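Local structure of acyltransferase (Actinoplanes teichomyceticus, 4Q38) at residues Pro256-Tyr261 / Arg326-Arg331. The protein transfers long aliphatic acyl groups from acyl-CoA to the amino sugar of teicoplanin-type glycopeptide antibiotics, as an N-acyltransferase with a GNAT-like C-terminal domain. Sequence-based numbering, arbitrary orientation.
Sequences PQLEEY and RHWHMR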
ATOM      1  N   PRO A 256     -11.769  19.169   6.849  1.00 27.14           N
ATOM      2  CA  PRO A 256     -12.223  20.522   6.456  1.00 27.14           C
ATOM      3  C   PRO A 256     -11.338  21.656   6.984  1.00 27.04           C
ATOM      4  O   PRO A 256     -11.437  22.781   6.503  1.00 27.51           O
ATOM      5  CB  PRO A 256     -13.626  20.622   7.071  1.00 27.31           C
ATOM      6  CG  PRO A 256     -14.018  19.225   7.397  1.00 26.38           C
ATOM      7  CD  PRO A 256     -12.747  18.498   7.721  1.00 26.30           C
ATOM      8  N   GLN A 257     -10.463  21.365   7.942  1.00 28.31           N
ATOM      9  CA  GLN A 257      -9.508  22.368   8.427  1.00 28.53           C
ATOM     10  C   GLN A 257      -8.549  22.866   7.350  1.00 29.53           C
ATOM     11  O   GLN A 257      -7.964  23.930   7.498  1.00 29.31           O
ATOM     12  CB  GLN A 257      -8.703  21.832   9.597  1.00 29.15           C
ATOM     13  CG  GLN A 257      -9.500  21.620  10.871  1.00 31.07           C
ATOM     14  CD  GLN A 257      -8.631  21.031  11.963  1.00 33.56           C
ATOM     15  OE1 GLN A 257      -8.101  19.923  11.817  1.00 34.58           O
ATOM     16  NE2 GLN A 257      -8.461  21.770  13.052  1.00 30.85           N
ATOM     17  N   LEU A 258      -8.382  22.088   6.276  1.00 28.85           N
ATOM     18  CA  LEU A 258      -7.532  22.484   5.154  1.00 28.72           C
ATOM     19  C   LEU A 258      -8.032  23.758   4.476  1.00 29.14           C
ATOM     20  O   LEU A 258      -7.252  24.490   3.864  1.00 30.62           O
ATOM     21  CB  LEU A 258      -7.457  21.358   4.114  1.00 28.63           C
ATOM     22  CG  LEU A 258      -6.652  20.127   4.509  1.00 29.74           C
ATOM     23  CD1 LEU A 258      -6.962  18.976   3.552  1.00 30.65           C
ATOM     24  CD2 LEU A 258      -5.164  20.452   4.537  1.00 29.15           C
ATOM     25  N   GLU A 259      -9.333  24.007   4.587  1.00 29.91           N
ATOM     26  CA  GLU A 259      -9.974  25.176   3.971  1.00 31.76           C
ATOM     27  C   GLU A 259      -9.442  26.508   4.501  1.00 31.50           C
ATOM     28  O   GLU A 259      -9.489  27.517   3.799  1.00 33.26           O
ATOM     29  CB  GLU A 259     -11.492  25.097   4.139  1.00 32.86           C
ATOM     30  CG  GLU A 259     -12.129  23.948   3.364  1.00 35.09           C
ATOM     31  CD  GLU A 259     -13.401  23.412   4.010  1.00 37.22           C
ATOM     32  OE1 GLU A 259     -13.733  22.238   3.733  1.00 37.86           O
ATOM     33  OE2 GLU A 259     -14.063  24.141   4.796  1.00 33.36           O
ATOM     34  N   GLU A 260      -8.917  26.492   5.723  1.00 32.61           N
ATOM     35  CA  GLU A 260      -8.226  27.646   6.307  1.00 34.72           C
ATOM     36  C   GLU A 260      -6.969  28.045   5.534  1.00 35.17           C
ATOM     37  O   GLU A 260      -6.560  29.205   5.570  1.00 32.33           O
ATOM     38  CB  GLU A 260      -7.824  27.357   7.753  1.00 35.34           C
ATOM     39  CG  GLU A 260      -8.965  27.471   8.752  1.00 37.92           C
ATOM     40  CD  GLU A 260      -8.496  27.579  10.189  1.00 37.97           C
ATOM     41  OE1 GLU A 260      -9.171  26.999  11.061  1.00 41.22           O
ATOM     42  OE2 GLU A 260      -7.467  28.243  10.457  1.00 39.83           O
ATOM     43  N   TYR A 261      -6.353  27.081   4.850  1.00 34.05           N
ATOM     44  CA  TYR A 261      -4.997  27.268   4.328  1.00 35.42           C
ATOM     45  C   TYR A 261      -4.899  27.167   2.816  1.00 36.86           C
ATOM     46  O   TYR A 261      -4.134  27.898   2.196  1.00 37.11           O
ATOM     47  CB  TYR A 261      -4.039  26.257   4.963  1.00 34.52           C
ATOM     48  CG  TYR A 261      -4.024  26.274   6.470  1.00 35.46           C
ATOM     49  CD1 TYR A 261      -3.181  27.146   7.170  1.00 35.96           C
ATOM     50  CD2 TYR A 261      -4.847  25.423   7.203  1.00 34.45           C
ATOM     51  CE1 TYR A 261      -3.167  27.167   8.555  1.00 35.84           C
ATOM     52  CE2 TYR A 261      -4.837  25.436   8.588  1.00 35.84           C
ATOM     53  CZ  TYR A 261      -3.995  26.314   9.255  1.00 35.54           C
ATOM     54  OH  TYR A 261      -3.980  26.327  10.626  1.00 36.78           O
ATOM     55  N   ARG A 326      -2.298  23.284  17.046  1.00 39.89           N
ATOM     56  CA  ARG A 326      -3.516  22.665  16.532  1.00 40.49           C
ATOM     57  C   ARG A 326      -3.228  21.303  15.882  1.00 39.91           C
ATOM     58  O   ARG A 326      -2.069  20.965  15.644  1.00 38.75           O
ATOM     59  CB  ARG A 326      -4.228  23.635  15.583  1.00 38.75           C
ATOM     60  CG  ARG A 326      -4.452  25.009  16.216  1.00 38.23           C
ATOM     61  CD  ARG A 326      -4.909  26.035  15.199  1.00 37.93           C
ATOM     62  NE  ARG A 326      -6.241  25.712  14.698  1.00 35.98           N
ATOM     63  CZ  ARG A 326      -6.814  26.313  13.667  1.00 36.35           C
ATOM     64  NH1 ARG A 326      -8.031  25.941  13.285  1.00 38.37           N
ATOM     65  NH2 ARG A 326      -6.175  27.281  13.018  1.00 35.91           N
ATOM     66  N   HIS A 327      -4.281  20.525  15.622  1.00 39.83           N
ATOM     67  CA  HIS A 327      -4.135  19.134  15.167  1.00 39.23           C
ATOM     68  C   HIS A 327      -4.912  18.825  13.917  1.00 38.41           C
ATOM     69  O   HIS A 327      -5.997  19.376  13.687  1.00 36.67           O
ATOM     70  CB  HIS A 327      -4.517  18.150  16.272  1.00 40.96           C
ATOM     71  CG  HIS A 327      -3.659  18.264  17.514  1.00 44.28           C
ATOM     72  ND1 HIS A 327      -4.164  18.616  18.714  1.00 46.42           N
ATOM     73  CD2 HIS A 327      -2.293  18.080  17.701  1.00 44.29           C
ATOM     74  CE1 HIS A 327      -3.170  18.650  19.626  1.00 47.13           C
ATOM     75  NE2 HIS A 327      -2.025  18.325  19.006  1.00 46.16           N
ATOM     76  N   TRP A 328      -4.347  17.929  13.109  1.00 35.83           N
ATOM     77  CA  TRP A 328      -4.963  17.454  11.872  1.00 34.07           C
ATOM     78  C   TRP A 328      -5.685  16.163  12.126  1.00 34.63           C
ATOM     79  O   TRP A 328      -5.240  15.352  12.939  1.00 34.10           O
ATOM     80  CB  TRP A 328      -3.902  17.257  10.802  1.00 32.72           C
ATOM     81  CG  TRP A 328      -3.228  18.531  10.336  1.00 32.56           C
ATOM     82  CD1 TRP A 328      -1.941  18.978  10.637  1.00 32.23           C
ATOM     83  CD2 TRP A 328      -3.790  19.560   9.452  1.00 32.49           C
ATOM     84  NE1 TRP A 328      -1.677  20.175  10.011  1.00 32.34           N
ATOM     85  CE2 TRP A 328      -2.748  20.580   9.289  1.00 32.48           C
ATOM     86  CE3 TRP A 328      -5.009  19.731   8.797  1.00 32.52           C
ATOM     87  CZ2 TRP A 328      -2.940  21.711   8.502  1.00 32.95           C
ATOM     88  CZ3 TRP A 328      -5.194  20.877   8.016  1.00 32.60           C
ATOM     89  CH2 TRP A 328      -4.182  21.842   7.868  1.00 32.16           C
ATOM     90  N   HIS A 329      -6.805  15.951  11.430  1.00 33.35           N
ATOM     91  CA  HIS A 329      -7.635  14.774  11.661  1.00 32.54           C
ATOM     92  C   HIS A 329      -7.974  14.052  10.396  1.00 33.30           C
ATOM     93  O   HIS A 329      -8.346  14.669   9.392  1.00 30.94           O
ATOM     94  CB  HIS A 329      -8.933  15.155  12.373  1.00 34.17           C
ATOM     95  CG  HIS A 329      -8.734  16.073  13.553  1.00 34.79           C
ATOM     96  ND1 HIS A 329      -7.992  15.725  14.625  1.00 35.02           N
ATOM     97  CD2 HIS A 329      -9.205  17.366  13.799  1.00 35.98           C
ATOM     98  CE1 HIS A 329      -7.980  16.743  15.512  1.00 36.36           C
ATOM     99  NE2 HIS A 329      -8.724  17.746  15.007  1.00 36.19           N
ATOM    100  N   MET A 330      -7.861  12.727  10.440  1.00 32.97           N
ATOM    101  CA  MET A 330      -8.396  11.890   9.375  1.00 34.89           C
ATOM    102  C   MET A 330      -9.910  12.001   9.407  1.00 33.54           C
ATOM    103  O   MET A 330     -10.515  11.906  10.472  1.00 34.71           O
ATOM    104  CB  MET A 330      -8.000  10.429   9.582  1.00 37.51           C
ATOM    105  CG  MET A 330      -8.402   9.521   8.425  1.00 41.44           C
ATOM    106  SD  MET A 330      -8.116   7.767   8.758  1.00 48.18           S
ATOM    107  CE  MET A 330      -9.510   7.392   9.825  1.00 43.40           C
ATOM    108  N   ARG A 331     -10.525  12.215   8.253  1.00 30.88           N
ATOM    109  CA  ARG A 331     -11.986  12.234   8.205  1.00 30.03           C
ATOM    110  C   ARG A 331     -12.464  11.172   7.230  1.00 30.26           C
ATOM    111  O   ARG A 331     -11.722  10.766   6.331  1.00 27.59           O
ATOM    112  CB  ARG A 331     -12.523  13.621   7.831  1.00 29.26           C
ATOM    113  CG  ARG A 331     -12.141  14.746   8.800  1.00 29.81           C
ATOM    114  CD  ARG A 331     -12.702  14.565  10.210  1.00 29.45           C
ATOM    115  NE  ARG A 331     -14.163  14.463  10.251  1.00 30.70           N
ATOM    116  CZ  ARG A 331     -14.999  15.501  10.294  1.00 29.28           C
ATOM    117  NH1 ARG A 331     -14.538  16.747  10.302  1.00 29.15           N
ATOM    118  NH2 ARG A 331     -16.302  15.287  10.322  1.00 30.14           N
TER
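Glu260 and Arg326 meet tip to tip in a bidentate, end-on salt bridge. NH1 of Arg326 donates to OE1 of Glu260 at 2.7 Å, nearly straight. NH2 of Arg326 donates to OE2 of Glu260 at 3.0 Å. Both oxygens are met on their syn sides, although the carboxylate and guanidinium planes are 31° apart. A bend at chi3 (67°) turns NE of Arg326 off the line of its chain, while Glu260 reaches out extended beyond CG. Glu260 stands exposed to solvent and Arg326 partly so, a setting that suits long, paired charges. Further in, the buried indole of Trp328 supplies a broad apolar surface. Its CZ3 lies 3.5 Å from CD2 of Leu258, the two side chains crossing at about a right angle, and 4.0 Å from CB of Gln257. Its CH2 is 3.7 Å from CD2 of Tyr261, the rings inclined obliquely. The compact Pro256 ring packs with CD 3.6 Å from NH1 of Arg331, whose NE is salt-bridged to Asp279. Leu258 also lies beside the CoA-binding residues Trp252 and Ile268, about 7 Å from bound coenzyme A. The two-bond grip thus fixes the guanidinium on the solvent side, while the indole, its N-H bonded to Val318 O, can be buried without polar cost.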